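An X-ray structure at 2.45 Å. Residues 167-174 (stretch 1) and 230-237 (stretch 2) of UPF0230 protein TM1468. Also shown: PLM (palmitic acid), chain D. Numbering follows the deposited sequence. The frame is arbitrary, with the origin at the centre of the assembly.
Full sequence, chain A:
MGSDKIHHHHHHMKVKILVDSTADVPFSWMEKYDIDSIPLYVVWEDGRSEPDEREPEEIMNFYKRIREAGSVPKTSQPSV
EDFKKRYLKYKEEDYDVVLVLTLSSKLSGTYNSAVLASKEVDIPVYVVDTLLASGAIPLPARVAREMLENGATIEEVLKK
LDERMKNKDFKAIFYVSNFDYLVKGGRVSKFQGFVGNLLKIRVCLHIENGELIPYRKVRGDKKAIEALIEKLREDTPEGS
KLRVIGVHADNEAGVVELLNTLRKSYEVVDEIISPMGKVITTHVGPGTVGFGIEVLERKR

Stretch 1, residues 167-174: NKDFKAIF
Stretch 2, residues 230-237: EKLREDTP

Stretch 1 leaves a helix and becomes a strand. Lys-168 is the first residue out of helical phi/psi, with phi/psi 63/40, and forms a Schellman motif. Residues 170-174 are extended, so side chains alternate. Lys-171 and Ile-173 point toward stretch 2, while Phe-170, Ala-172 and Phe-174 are out of its reach. Stretch 2 is the last part of a helix, followed by a loop. The two run in opposite senses: the CA atoms of Ile-173 and Leu-232 are 7.8 Å apart, and those of Lys-168 and Asp-235 are 8.9 Å apart. The contact is small, burying 240 Å² in total.

Glu-230 (phi/psi -65/-36) is helical and makes no contact. Lys-231 (-64/-48) directs CA-to-CB toward the strand. Its CG lies 4.1 Å from CD1 of Ile-173. Chi angles t, p, p, t then lead its end away, and Lys-231 NZ forms a salt bridge with Glu-234 OE1 at 2.9 Å. The aliphatic part thus meets the strand while the charge is paired within the stretch.

Leu-232 (-54/-38) is buried, with chi1 t and chi2 p. Its CB is 4.0 Å from CD1 of Ile-173, and its backbone N is 3.9 Å from that same CD1. Ile-173 (phi/psi -140/128, chi m, t) is also buried, an apolar side chain suited to this packing. Leu-232 CD1 approaches Lys-171 CD at 3.6 Å, using the methylene chain of the lysine as an apolar surface.

Arg-233 (-72/-12) and Glu-234 (-64/-29) are exposed and do not touch stretch 1. Glu-234 N donates to Lys-231 O at 3.1 Å, and Asp-235 N makes a weak bond to Leu-232 O at 3.4 Å.

Asp-235 (-129/6, chi1 p, chi2 -34°) provides the polar link. Its OD2 accepts a hydrogen bond from Lys-171 NZ at 2.6 Å, part of a salt bridge. Lys-171 (-127/149) reaches it with chi angles m, t, t, m: the middle of the chain is extended and the last torsion turns the amine. Lys-171 NZ also donates to Lys-168 O at 2.9 Å, tying the salt bridge to the turn before the strand. Lys-168 CB is 4.1 Å from Asp-235 OD2; the lysine is modelled only to CG.

Thr-236 (-139/98, chi1 m) is buried. Its OG1 lies 3.7 Å from Lys-171 CE and makes a weak hydrogen bond to Asp-235 OD1 at 3.0 Å. Pro-237 (-57/149) makes no contact.

On the strand, Phe-174 CD1 lies 3.6 Å from CD of the palmitic acid.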

# COMPACT_ATOMS: atom_id res chain seq x y z
N ASN A 167 -12.32 -13.11 -1.72
CA ASN A 167 -11.60 -14.27 -1.19
C ASN A 167 -10.40 -13.89 -0.31
O ASN A 167 -9.71 -14.76 0.20
CB ASN A 167 -11.12 -15.16 -2.34
CG ASN A 167 -12.10 -16.26 -2.69
OD1 ASN A 167 -12.46 -17.09 -1.84
ND2 ASN A 167 -12.53 -16.28 -3.94
N LYS A 168 -10.11 -12.60 -0.15
CA LYS A 168 -9.00 -12.18 0.72
C LYS A 168 -7.65 -12.71 0.19
O LYS A 168 -6.78 -13.13 0.97
CB LYS A 168 -9.20 -12.66 2.19
CG LYS A 168 -10.62 -12.48 2.79
N ASP A 169 -7.50 -12.67 -1.13
CA ASP A 169 -6.26 -13.04 -1.80
C ASP A 169 -5.20 -11.96 -1.73
O ASP A 169 -4.04 -12.21 -2.08
CB ASP A 169 -6.53 -13.28 -3.29
CG ASP A 169 -7.29 -14.58 -3.56
OD1 ASP A 169 -7.27 -15.47 -2.70
OD2 ASP A 169 -7.89 -14.68 -4.66
N PHE A 170 -5.60 -10.74 -1.40
CA PHE A 170 -4.64 -9.65 -1.13
C PHE A 170 -4.70 -9.24 0.35
O PHE A 170 -5.76 -8.89 0.84
CB PHE A 170 -4.91 -8.45 -2.01
CG PHE A 170 -5.11 -8.81 -3.47
CD1 PHE A 170 -4.03 -9.19 -4.25
CD2 PHE A 170 -6.36 -8.77 -4.04
CE1 PHE A 170 -4.21 -9.51 -5.55
CE2 PHE A 170 -6.54 -9.09 -5.37
CZ PHE A 170 -5.48 -9.45 -6.12
N LYS A 171 -3.56 -9.32 1.03
CA LYS A 171 -3.46 -9.06 2.46
C LYS A 171 -2.40 -8.03 2.75
O LYS A 171 -1.42 -7.90 2.01
CB LYS A 171 -3.11 -10.37 3.18
CG LYS A 171 -4.05 -11.50 2.81
CD LYS A 171 -3.71 -12.71 3.57
CE LYS A 171 -4.66 -13.83 3.23
NZ LYS A 171 -6.03 -13.48 3.71
N ALA A 172 -2.61 -7.27 3.82
CA ALA A 172 -1.62 -6.32 4.34
C ALA A 172 -1.42 -6.61 5.84
O ALA A 172 -2.39 -6.58 6.62
CB ALA A 172 -2.08 -4.91 4.13
N ILE A 173 -0.18 -6.95 6.20
CA ILE A 173 0.19 -7.44 7.54
C ILE A 173 1.55 -6.79 7.91
O ILE A 173 2.50 -6.83 7.13
CB ILE A 173 0.30 -8.98 7.52
CG1 ILE A 173 -1.06 -9.60 7.12
CG2 ILE A 173 0.77 -9.52 8.88
CD1 ILE A 173 -1.05 -11.11 6.92
N PHE A 174 1.63 -6.18 9.09
CA PHE A 174 2.84 -5.38 9.42
C PHE A 174 2.99 -5.19 10.92
O PHE A 174 2.04 -5.45 11.70
CB PHE A 174 2.83 -4.01 8.69
CG PHE A 174 1.74 -3.06 9.15
CD1 PHE A 174 0.39 -3.27 8.81
CD2 PHE A 174 2.05 -1.93 9.91
CE1 PHE A 174 -0.64 -2.36 9.20
CE2 PHE A 174 1.07 -1.03 10.31
CZ PHE A 174 -0.30 -1.25 9.97
N GLU A 230 2.12 -16.05 11.37
CA GLU A 230 1.03 -16.82 11.98
C GLU A 230 -0.34 -16.22 11.64
O GLU A 230 -1.29 -16.96 11.42
CB GLU A 230 1.20 -16.99 13.51
CG GLU A 230 2.44 -17.79 13.87
CD GLU A 230 2.57 -18.11 15.36
OE1 GLU A 230 1.77 -18.93 15.87
OE2 GLU A 230 3.50 -17.56 16.01
N LYS A 231 -0.44 -14.90 11.53
CA LYS A 231 -1.69 -14.29 11.11
C LYS A 231 -2.06 -14.68 9.68
O LYS A 231 -3.19 -15.07 9.41
CB LYS A 231 -1.64 -12.76 11.26
CG LYS A 231 -2.75 -11.99 10.52
CD LYS A 231 -4.19 -12.40 10.93
CE LYS A 231 -4.60 -11.80 12.27
NZ LYS A 231 -5.86 -12.38 12.83
N LEU A 232 -1.11 -14.59 8.76
CA LEU A 232 -1.32 -15.07 7.40
C LEU A 232 -1.78 -16.53 7.37
O LEU A 232 -2.62 -16.92 6.55
CB LEU A 232 -0.03 -14.93 6.60
CG LEU A 232 0.01 -15.58 5.22
CD1 LEU A 232 -0.91 -14.82 4.28
CD2 LEU A 232 1.41 -15.61 4.66
N ARG A 233 -1.22 -17.34 8.27
CA ARG A 233 -1.47 -18.75 8.29
C ARG A 233 -2.90 -19.08 8.78
O ARG A 233 -3.35 -20.21 8.67
CB ARG A 233 -0.44 -19.43 9.18
CG ARG A 233 -0.33 -20.93 8.95
CD ARG A 233 0.61 -21.60 9.95
NE ARG A 233 1.80 -20.81 10.22
CZ ARG A 233 2.55 -20.91 11.33
NH1 ARG A 233 2.25 -21.81 12.27
NH2 ARG A 233 3.61 -20.12 11.49
N GLU A 234 -3.59 -18.10 9.32
CA GLU A 234 -4.94 -18.34 9.79
C GLU A 234 -5.88 -18.71 8.67
O GLU A 234 -6.83 -19.45 8.91
CB GLU A 234 -5.48 -17.15 10.58
CG GLU A 234 -4.83 -17.04 11.95
CD GLU A 234 -5.33 -15.85 12.76
OE1 GLU A 234 -6.30 -15.16 12.33
OE2 GLU A 234 -4.75 -15.60 13.83
N ASP A 235 -5.64 -18.22 7.45
CA ASP A 235 -6.50 -18.59 6.31
C ASP A 235 -5.79 -19.11 5.05
O ASP A 235 -6.45 -19.36 4.04
CB ASP A 235 -7.41 -17.41 5.90
CG ASP A 235 -6.67 -16.33 5.12
OD1 ASP A 235 -5.46 -16.10 5.41
OD2 ASP A 235 -7.30 -15.72 4.22
N THR A 236 -4.48 -19.31 5.13
CA THR A 236 -3.66 -19.68 3.98
C THR A 236 -2.65 -20.73 4.45
O THR A 236 -1.63 -20.39 5.05
CB THR A 236 -2.95 -18.41 3.40
OG1 THR A 236 -3.94 -17.41 3.13
CG2 THR A 236 -2.20 -18.71 2.08
N PRO A 237 -2.94 -22.02 4.20
CA PRO A 237 -2.07 -23.09 4.76
C PRO A 237 -0.60 -22.99 4.36
O PRO A 237 -0.30 -22.54 3.28
CB PRO A 237 -2.68 -24.40 4.22
CG PRO A 237 -4.09 -24.02 3.69
CD PRO A 237 -4.07 -22.53 3.40
C1 PLM D . -4.91 10.70 3.98
O1 PLM D . -5.99 10.76 3.31
O2 PLM D . -4.51 11.69 4.68
C2 PLM D . -4.11 9.43 3.91
C3 PLM D . -4.31 8.58 5.15
C4 PLM D . -3.37 7.38 5.12
C5 PLM D . -3.54 6.58 6.41
C6 PLM D . -2.64 5.37 6.45
C7 PLM D . -2.85 4.54 7.71
C8 PLM D . -1.68 3.58 7.93
C9 PLM D . -1.73 2.41 6.97
CA PLM D . -0.53 1.50 7.13
CB PLM D . -0.69 0.25 6.27
CC PLM D . 0.63 -0.51 6.19
CD PLM D . 0.49 -1.87 5.47
CE PLM D . 1.83 -2.53 5.20
CF PLM D . 1.69 -3.94 4.65
CG PLM D . 1.46 -3.97 3.14